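Local coordinates for protein aminotransferase (Bacillus subtilis, PDB 6L1O) that is a pyridoxal-phosphate-dependent aminotransferase encoded in the operon that makes the dipeptide antibiotic bacilysin, at residues F74-R85 with Q277-P288; Y298-T306 with M317-V326. All blocks are in the same frame, centred on the assembly; numbering follows the deposited sequence.

Contact 1: F74-R85 with Q277-P288; sequences FLKEAIAAFYKR and QQAASAALSGDP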
# COMPACT_ATOMS: atom_id res chain seq x y z
N PHE B 74 -6.40 8.51 17.20
CA PHE B 74 -5.35 8.61 18.23
C PHE B 74 -3.96 8.81 17.57
O PHE B 74 -3.12 9.44 18.11
CB PHE B 74 -5.32 7.42 19.21
CG PHE B 74 -4.91 6.08 18.59
CD1 PHE B 74 -3.56 5.78 18.33
CD2 PHE B 74 -5.86 5.08 18.33
CE1 PHE B 74 -3.20 4.60 17.77
CE2 PHE B 74 -5.51 3.87 17.77
CZ PHE B 74 -4.17 3.62 17.49
N LEU B 75 -3.77 8.25 16.39
CA LEU B 75 -2.48 8.43 15.68
C LEU B 75 -2.37 9.82 15.06
O LEU B 75 -1.33 10.47 15.13
CB LEU B 75 -2.29 7.32 14.62
CG LEU B 75 -1.05 7.46 13.75
CD1 LEU B 75 0.17 7.68 14.62
CD2 LEU B 75 -0.87 6.23 12.84
N LYS B 76 -3.46 10.30 14.48
CA LYS B 76 -3.46 11.64 13.90
C LYS B 76 -3.24 12.72 14.98
O LYS B 76 -2.58 13.71 14.76
CB LYS B 76 -4.76 11.83 13.13
CG LYS B 76 -4.88 10.90 11.93
CD LYS B 76 -6.25 11.14 11.30
CE LYS B 76 -6.34 10.50 9.96
NZ LYS B 76 -7.72 10.66 9.47
N GLU B 77 -3.80 12.50 16.16
CA GLU B 77 -3.53 13.33 17.32
C GLU B 77 -2.05 13.25 17.75
O GLU B 77 -1.45 14.26 18.07
CB GLU B 77 -4.47 12.97 18.48
CG GLU B 77 -5.92 13.33 18.22
CD GLU B 77 -6.97 12.36 18.82
OE1 GLU B 77 -6.71 11.68 19.85
OE2 GLU B 77 -8.11 12.27 18.27
N ALA B 78 -1.46 12.06 17.73
CA ALA B 78 -0.02 11.91 18.07
C ALA B 78 0.85 12.66 17.06
O ALA B 78 1.81 13.32 17.43
CB ALA B 78 0.38 10.45 18.14
N ILE B 79 0.45 12.61 15.80
CA ILE B 79 1.14 13.33 14.75
C ILE B 79 1.06 14.83 15.00
O ILE B 79 2.09 15.54 14.97
CB ILE B 79 0.60 12.94 13.37
CG1 ILE B 79 1.03 11.50 13.06
CG2 ILE B 79 1.07 13.91 12.28
CD1 ILE B 79 0.35 10.86 11.87
N ALA B 80 -0.13 15.33 15.32
CA ALA B 80 -0.25 16.78 15.58
C ALA B 80 0.62 17.20 16.79
O ALA B 80 1.30 18.22 16.74
CB ALA B 80 -1.70 17.21 15.73
N ALA B 81 0.58 16.40 17.85
CA ALA B 81 1.33 16.68 19.08
C ALA B 81 2.84 16.64 18.77
O ALA B 81 3.59 17.48 19.21
CB ALA B 81 0.99 15.69 20.16
N PHE B 82 3.24 15.74 17.90
CA PHE B 82 4.63 15.60 17.51
C PHE B 82 5.13 16.83 16.73
O PHE B 82 6.22 17.37 17.02
CB PHE B 82 4.80 14.33 16.68
CG PHE B 82 6.21 14.07 16.25
CD1 PHE B 82 7.10 13.43 17.12
CD2 PHE B 82 6.65 14.41 14.97
CE1 PHE B 82 8.39 13.15 16.72
CE2 PHE B 82 7.97 14.11 14.56
CZ PHE B 82 8.82 13.48 15.44
N TYR B 83 4.34 17.29 15.78
CA TYR B 83 4.74 18.44 14.98
C TYR B 83 4.82 19.73 15.81
O TYR B 83 5.61 20.61 15.51
CB TYR B 83 3.82 18.62 13.75
CG TYR B 83 4.57 18.17 12.52
CD1 TYR B 83 5.10 19.09 11.64
CD2 TYR B 83 4.81 16.83 12.29
CE1 TYR B 83 5.79 18.71 10.53
CE2 TYR B 83 5.56 16.42 11.16
CZ TYR B 83 6.04 17.37 10.29
OH TYR B 83 6.75 16.95 9.19
N LYS B 84 4.00 19.80 16.83
CA LYS B 84 4.02 20.93 17.74
C LYS B 84 5.28 20.88 18.63
O LYS B 84 5.99 21.88 18.72
CB LYS B 84 2.78 20.94 18.61
CG LYS B 84 2.53 22.26 19.33
CD LYS B 84 2.61 23.44 18.33
CE LYS B 84 1.73 24.63 18.71
NZ LYS B 84 1.81 24.97 20.17
N ARG B 85 5.58 19.71 19.19
CA ARG B 85 6.72 19.53 20.09
C ARG B 85 8.04 19.70 19.36
O ARG B 85 8.95 20.34 19.87
CB ARG B 85 6.66 18.15 20.74
CG ARG B 85 7.78 17.84 21.74
CD ARG B 85 7.90 16.38 22.13
NE ARG B 85 8.52 15.54 21.10
CZ ARG B 85 8.54 14.21 21.11
NH1 ARG B 85 8.01 13.50 22.11
NH2 ARG B 85 9.15 13.55 20.13
N GLN B 277 -0.33 1.17 14.13
CA GLN B 277 -0.66 2.54 14.46
C GLN B 277 -0.31 2.89 15.89
O GLN B 277 0.14 3.99 16.17
CB GLN B 277 -2.15 2.84 14.18
CG GLN B 277 -2.52 2.60 12.70
CD GLN B 277 -3.87 3.17 12.33
OE1 GLN B 277 -4.15 4.36 12.56
NE2 GLN B 277 -4.73 2.31 11.76
N GLN B 278 -0.56 1.97 16.82
CA GLN B 278 -0.24 2.18 18.19
C GLN B 278 1.28 2.24 18.38
O GLN B 278 1.77 3.04 19.13
CB GLN B 278 -0.83 1.04 19.04
CG GLN B 278 -0.57 1.17 20.51
CD GLN B 278 -1.62 0.45 21.39
OE1 GLN B 278 -2.79 0.40 21.05
NE2 GLN B 278 -1.17 -0.11 22.52
N ALA B 279 2.04 1.43 17.65
CA ALA B 279 3.51 1.55 17.71
C ALA B 279 3.96 2.89 17.19
O ALA B 279 4.89 3.51 17.74
CB ALA B 279 4.14 0.40 16.93
N ALA B 280 3.34 3.36 16.12
CA ALA B 280 3.69 4.65 15.54
C ALA B 280 3.42 5.78 16.52
O ALA B 280 4.22 6.73 16.69
CB ALA B 280 2.94 4.89 14.25
N SER B 281 2.34 5.64 17.27
CA SER B 281 1.98 6.63 18.23
C SER B 281 2.96 6.61 19.43
O SER B 281 3.28 7.66 19.96
CB SER B 281 0.53 6.40 18.69
OG SER B 281 0.32 7.23 19.77
N ALA B 282 3.45 5.43 19.79
CA ALA B 282 4.41 5.30 20.89
C ALA B 282 5.76 5.84 20.41
O ALA B 282 6.47 6.42 21.17
CB ALA B 282 4.54 3.86 21.35
N ALA B 283 6.06 5.72 19.10
CA ALA B 283 7.27 6.34 18.55
C ALA B 283 7.26 7.84 18.67
O ALA B 283 8.19 8.45 19.17
CB ALA B 283 7.52 5.88 17.12
N LEU B 284 6.14 8.44 18.29
CA LEU B 284 6.03 9.85 18.25
C LEU B 284 5.97 10.45 19.66
O LEU B 284 6.46 11.54 19.90
CB LEU B 284 4.76 10.27 17.50
CG LEU B 284 4.67 9.88 16.03
CD1 LEU B 284 3.31 10.28 15.45
CD2 LEU B 284 5.86 10.45 15.27
N SER B 285 5.29 9.76 20.56
CA SER B 285 5.10 10.29 21.89
C SER B 285 6.28 9.92 22.79
O SER B 285 6.39 10.39 23.94
CB SER B 285 3.80 9.77 22.52
OG SER B 285 3.84 8.36 22.70
N GLY B 286 7.19 9.11 22.30
CA GLY B 286 8.32 8.70 23.10
C GLY B 286 9.40 9.74 23.36
O GLY B 286 9.36 10.85 22.88
N ASP B 287 10.35 9.36 24.21
CA ASP B 287 11.41 10.27 24.69
C ASP B 287 12.28 10.66 23.47
O ASP B 287 12.89 9.80 22.85
CB ASP B 287 12.24 9.51 25.74
CG ASP B 287 13.35 10.34 26.39
OD1 ASP B 287 13.65 11.45 25.89
OD2 ASP B 287 13.87 9.85 27.46
N PRO B 288 12.34 11.95 23.14
CA PRO B 288 13.17 12.34 21.97
C PRO B 288 14.67 12.13 22.18
O PRO B 288 15.40 12.08 21.21
CB PRO B 288 12.84 13.83 21.79
CG PRO B 288 12.43 14.29 23.13
CD PRO B 288 11.75 13.12 23.80
O HOH W 1 9.88 10.83 19.68
O HOH W 2 6.40 13.78 24.74

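Contact 2: Y298-T306 with M317-V326; sequences YKERIDFFT and MEKPKGTFYV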
# COMPACT_ATOMS: atom_id res chain seq x y z
N TYR B 298 25.32 8.44 14.46
CA TYR B 298 25.66 8.74 13.07
C TYR B 298 26.77 9.76 12.98
O TYR B 298 27.69 9.59 12.15
CB TYR B 298 24.39 9.19 12.30
CG TYR B 298 23.42 8.05 12.08
CD1 TYR B 298 23.87 6.77 11.76
CD2 TYR B 298 22.04 8.24 12.20
CE1 TYR B 298 22.99 5.75 11.53
CE2 TYR B 298 21.16 7.23 11.98
CZ TYR B 298 21.61 5.99 11.65
OH TYR B 298 20.72 4.96 11.39
N LYS B 299 26.72 10.81 13.81
CA LYS B 299 27.75 11.84 13.80
C LYS B 299 29.15 11.26 14.15
O LYS B 299 30.14 11.61 13.54
CB LYS B 299 27.36 13.00 14.74
CG LYS B 299 28.37 14.14 14.87
CD LYS B 299 28.71 14.75 13.51
CE LYS B 299 29.68 15.94 13.65
NZ LYS B 299 30.47 16.14 12.41
N GLU B 300 29.19 10.35 15.11
CA GLU B 300 30.44 9.69 15.44
C GLU B 300 30.98 8.87 14.28
O GLU B 300 32.18 8.84 14.03
CB GLU B 300 30.25 8.82 16.66
CG GLU B 300 31.37 7.88 17.03
CD GLU B 300 32.67 8.57 17.38
OE1 GLU B 300 32.63 9.73 17.88
OE2 GLU B 300 33.75 7.94 17.15
N ARG B 301 30.11 8.16 13.58
CA ARG B 301 30.52 7.33 12.46
C ARG B 301 31.06 8.22 11.36
O ARG B 301 32.07 7.93 10.78
CB ARG B 301 29.36 6.46 11.93
CG ARG B 301 29.01 5.32 12.85
CD ARG B 301 27.77 4.60 12.38
NE ARG B 301 27.40 3.51 13.30
CZ ARG B 301 26.36 2.71 13.13
NH1 ARG B 301 25.59 2.81 12.04
NH2 ARG B 301 26.15 1.76 13.98
N ILE B 302 30.36 9.33 11.09
CA ILE B 302 30.77 10.31 10.11
C ILE B 302 32.16 10.87 10.43
O ILE B 302 33.04 10.90 9.56
CB ILE B 302 29.76 11.45 10.01
CG1 ILE B 302 28.51 10.96 9.27
CG2 ILE B 302 30.37 12.66 9.31
CD1 ILE B 302 27.33 11.90 9.46
N ASP B 303 32.35 11.28 11.67
CA ASP B 303 33.64 11.80 12.11
C ASP B 303 34.75 10.75 12.02
O ASP B 303 35.84 11.04 11.47
CB ASP B 303 33.53 12.36 13.51
CG ASP B 303 32.72 13.64 13.56
OD1 ASP B 303 32.20 14.11 12.52
OD2 ASP B 303 32.56 14.19 14.66
N PHE B 304 34.50 9.57 12.56
CA PHE B 304 35.42 8.43 12.45
C PHE B 304 35.83 8.09 11.01
O PHE B 304 37.03 7.94 10.70
CB PHE B 304 34.80 7.20 13.08
CG PHE B 304 35.61 5.94 12.91
CD1 PHE B 304 36.76 5.72 13.67
CD2 PHE B 304 35.23 4.98 11.98
CE1 PHE B 304 37.49 4.54 13.53
CE2 PHE B 304 35.96 3.82 11.81
CZ PHE B 304 37.09 3.60 12.61
N PHE B 305 34.81 7.91 10.16
CA PHE B 305 34.98 7.52 8.79
C PHE B 305 35.70 8.57 7.94
O PHE B 305 36.60 8.25 7.16
CB PHE B 305 33.60 7.27 8.14
CG PHE B 305 33.67 6.79 6.71
CD1 PHE B 305 34.02 5.46 6.40
CD2 PHE B 305 33.40 7.66 5.68
CE1 PHE B 305 34.09 5.03 5.09
CE2 PHE B 305 33.49 7.25 4.36
CZ PHE B 305 33.81 5.94 4.06
N THR B 306 35.28 9.80 8.01
CA THR B 306 35.90 10.84 7.16
C THR B 306 37.38 11.09 7.61
O THR B 306 38.30 11.34 6.80
CB THR B 306 35.11 12.14 7.14
OG1 THR B 306 34.87 12.61 8.46
CG2 THR B 306 33.73 11.94 6.41
N MET B 317 36.79 14.39 2.30
CA MET B 317 35.32 14.42 2.12
C MET B 317 34.77 15.53 2.98
O MET B 317 35.20 15.71 4.10
CB MET B 317 34.67 13.09 2.56
CG MET B 317 35.14 11.87 1.81
SD MET B 317 34.66 10.33 2.66
CE MET B 317 35.27 9.10 1.53
N GLU B 318 33.82 16.27 2.46
CA GLU B 318 33.09 17.24 3.24
C GLU B 318 32.19 16.48 4.20
O GLU B 318 31.64 15.47 3.84
CB GLU B 318 32.21 18.13 2.33
CG GLU B 318 32.00 19.53 2.87
CD GLU B 318 33.24 20.38 2.66
OE1 GLU B 318 33.64 20.56 1.49
OE2 GLU B 318 33.82 20.86 3.65
N LYS B 319 32.11 16.93 5.45
CA LYS B 319 31.19 16.33 6.40
C LYS B 319 29.76 16.83 6.08
O LYS B 319 29.55 18.03 5.90
CB LYS B 319 31.56 16.65 7.83
CG LYS B 319 32.86 15.94 8.29
CD LYS B 319 32.99 16.00 9.79
CE LYS B 319 34.34 15.41 10.18
NZ LYS B 319 34.57 15.56 11.64
N PRO B 320 28.80 15.91 5.97
CA PRO B 320 27.42 16.34 5.69
C PRO B 320 26.84 17.22 6.77
O PRO B 320 27.14 17.03 7.95
CB PRO B 320 26.66 14.99 5.64
CG PRO B 320 27.52 14.05 6.43
CD PRO B 320 28.89 14.45 6.07
N LYS B 321 25.96 18.14 6.38
CA LYS B 321 25.21 18.90 7.37
C LYS B 321 24.05 18.11 7.98
O LYS B 321 23.63 18.37 9.13
CB LYS B 321 24.68 20.20 6.79
CG LYS B 321 25.74 21.27 6.59
CD LYS B 321 26.51 21.52 7.87
CE LYS B 321 27.49 22.67 7.70
NZ LYS B 321 28.63 22.23 6.86
N GLY B 322 23.56 17.14 7.26
CA GLY B 322 22.43 16.31 7.74
C GLY B 322 22.42 15.00 7.01
O GLY B 322 23.22 14.79 6.11
N THR B 323 21.48 14.13 7.39
CA THR B 323 21.42 12.72 6.92
C THR B 323 22.61 11.85 7.38
O THR B 323 23.56 12.35 7.93
CB THR B 323 21.33 12.58 5.40
OG1 THR B 323 22.64 12.54 4.81
CG2 THR B 323 20.47 13.67 4.76
N PHE B 324 22.58 10.57 7.06
CA PHE B 324 23.68 9.68 7.35
C PHE B 324 24.48 9.32 6.12
O PHE B 324 25.10 8.28 6.09
CB PHE B 324 23.28 8.42 8.11
CG PHE B 324 22.04 7.72 7.60
CD1 PHE B 324 21.95 7.23 6.29
CD2 PHE B 324 20.95 7.58 8.43
CE1 PHE B 324 20.83 6.55 5.84
CE2 PHE B 324 19.82 6.87 7.99
CZ PHE B 324 19.78 6.36 6.70
N TYR B 325 24.45 10.20 5.13
CA TYR B 325 25.17 9.98 3.87
C TYR B 325 26.40 10.91 3.78
O TYR B 325 26.34 12.06 4.21
CB TYR B 325 24.26 10.26 2.67
CG TYR B 325 23.06 9.41 2.61
CD1 TYR B 325 23.17 8.02 2.46
CD2 TYR B 325 21.78 9.95 2.69
CE1 TYR B 325 22.06 7.21 2.44
CE2 TYR B 325 20.66 9.12 2.65
CZ TYR B 325 20.80 7.78 2.52
OH TYR B 325 19.69 6.95 2.50
N VAL B 326 27.49 10.38 3.24
CA VAL B 326 28.65 11.19 2.87
C VAL B 326 28.70 11.24 1.35
O VAL B 326 28.62 10.23 0.69
CB VAL B 326 29.97 10.59 3.44
CG1 VAL B 326 31.22 11.42 3.01
CG2 VAL B 326 29.90 10.47 4.96
O HOH W 3 36.50 13.59 11.49
O HOH W 4 37.54 12.74 4.41

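Contact 1: F74-R85 with Q277-P288
L284 enters helix 74-85 as a knob among L75, A78, I79 and F82, and its two methyl groups divide the work. CD1 lies 3.5 Å from I79 CG1 and also touches the A78 methyl. CD2 sits over the centre of the F82 ring, 3.8 Å from the ring centroid and 13° off the normal, a CH-pi contact well placed on the face. With CG anti to the backbone N (chi1 -178°), the F82 ring is carried toward helix 277-285, where its face meets CD2. The exchange is mutual: L75 fits among Q277, A280, S281 and L284, its CD1 packing 3.9 Å from A280 CB while CD2 rests against the Q277 side chain. At the N-terminal end of 74-85 the F74 ring turns its edge to the Q277-Q278 backbone, with Q278 N in the ring plane.

Toward G286 the contact turns polar. R85, bent at chi3, brings NH1 to G286 O at 3.1 Å, a bond tilted well out of the guanidinium plane. One water accepts from R85 NH2 and donates to A283 O and G286 O, while P288 lies over one guanidinium face.

Further out, L99 of strand 97-100 touches L75, I79 and Q277, Y235 meets the F82 ring edge-to-face, and the Q277 amide is held by M272 O and Y72 N. The two helices run nearly parallel, their axes 18° apart and 9.1 Å at closest approach, packing beside the mixed sheet of this aminotransferase fold. Reciprocal knobs thus lock the helices together through dispersion, and the arginine binds G286 O directly and reaches A283 O through water near the C-terminal end of the helix, whose dipole would probably welcome its positive charge.

Contact 2: Y298-T306 with M317-V326
Y298 offers one ring face to F324, whose CD2 lies 3.6 Å from Y298 CE2 and whose CB sits over the same ring in a CH-pi contact. The side chains run alongside each other, their ring planes 58° apart, neither stacked nor edge-to-face. A turn farther along the helix, I302 and P320 lie alongside each other, running oppositely, with I302 CD1 reaching P320 CG at 3.7 Å. T306 sets its methyl against M317 and turns its hydroxyl OG1 back to I302 O (2.7 Å), which also accepts from T306 N on the other face of its plane. Beside it, M317 SD makes an oblique Met-aromatic contact with the F305 ring.

Charges gather along one flank. D303 OD1 takes a 2.7 Å salt bridge from K299 NZ on its syn lone pair and a second, weak in hydrogen-bond geometry, from K319 NZ at 2.9 Å. K319, its chain extended, comes in across D303, roughly perpendicular to it, and a water joins its NZ to D303 O. Around the contact, Y209 meets F324 edge-to-face and hydrogen-bonds Y325, while F212 meets Y298 edge-to-face; the T323 hydroxyl accepts from Y325 N in an ST turn. The buried Y298 OH has no hydrogen-bonding partner in the model. The carboxylate probably eases the closeness of the two ammonium groups, so apolar packing and a shared anion together join helix 298-306 to the segment entering strand 325-329.

Contacts 1 and 2 follow one another along the chain: helix 274-285, which supplies the second half of contact 1, is succeeded by helix 289-313, which supplies the first half of contact 2. They do not touch; their centres are 28 Å apart and their nearest atoms about 12 Å. Contact 2 lies close to the cofactor site, the F324 side chain approaching bound pyridoxal phosphate to about 7 Å and the T323 side chain lying about 4 Å from that of Y209. Contact 1 is a shell farther out: the A280 side chain is about 12 Å from the cofactor, though about 4 Å from that of F237, which probably binds it. The pair illustrates graded proximity.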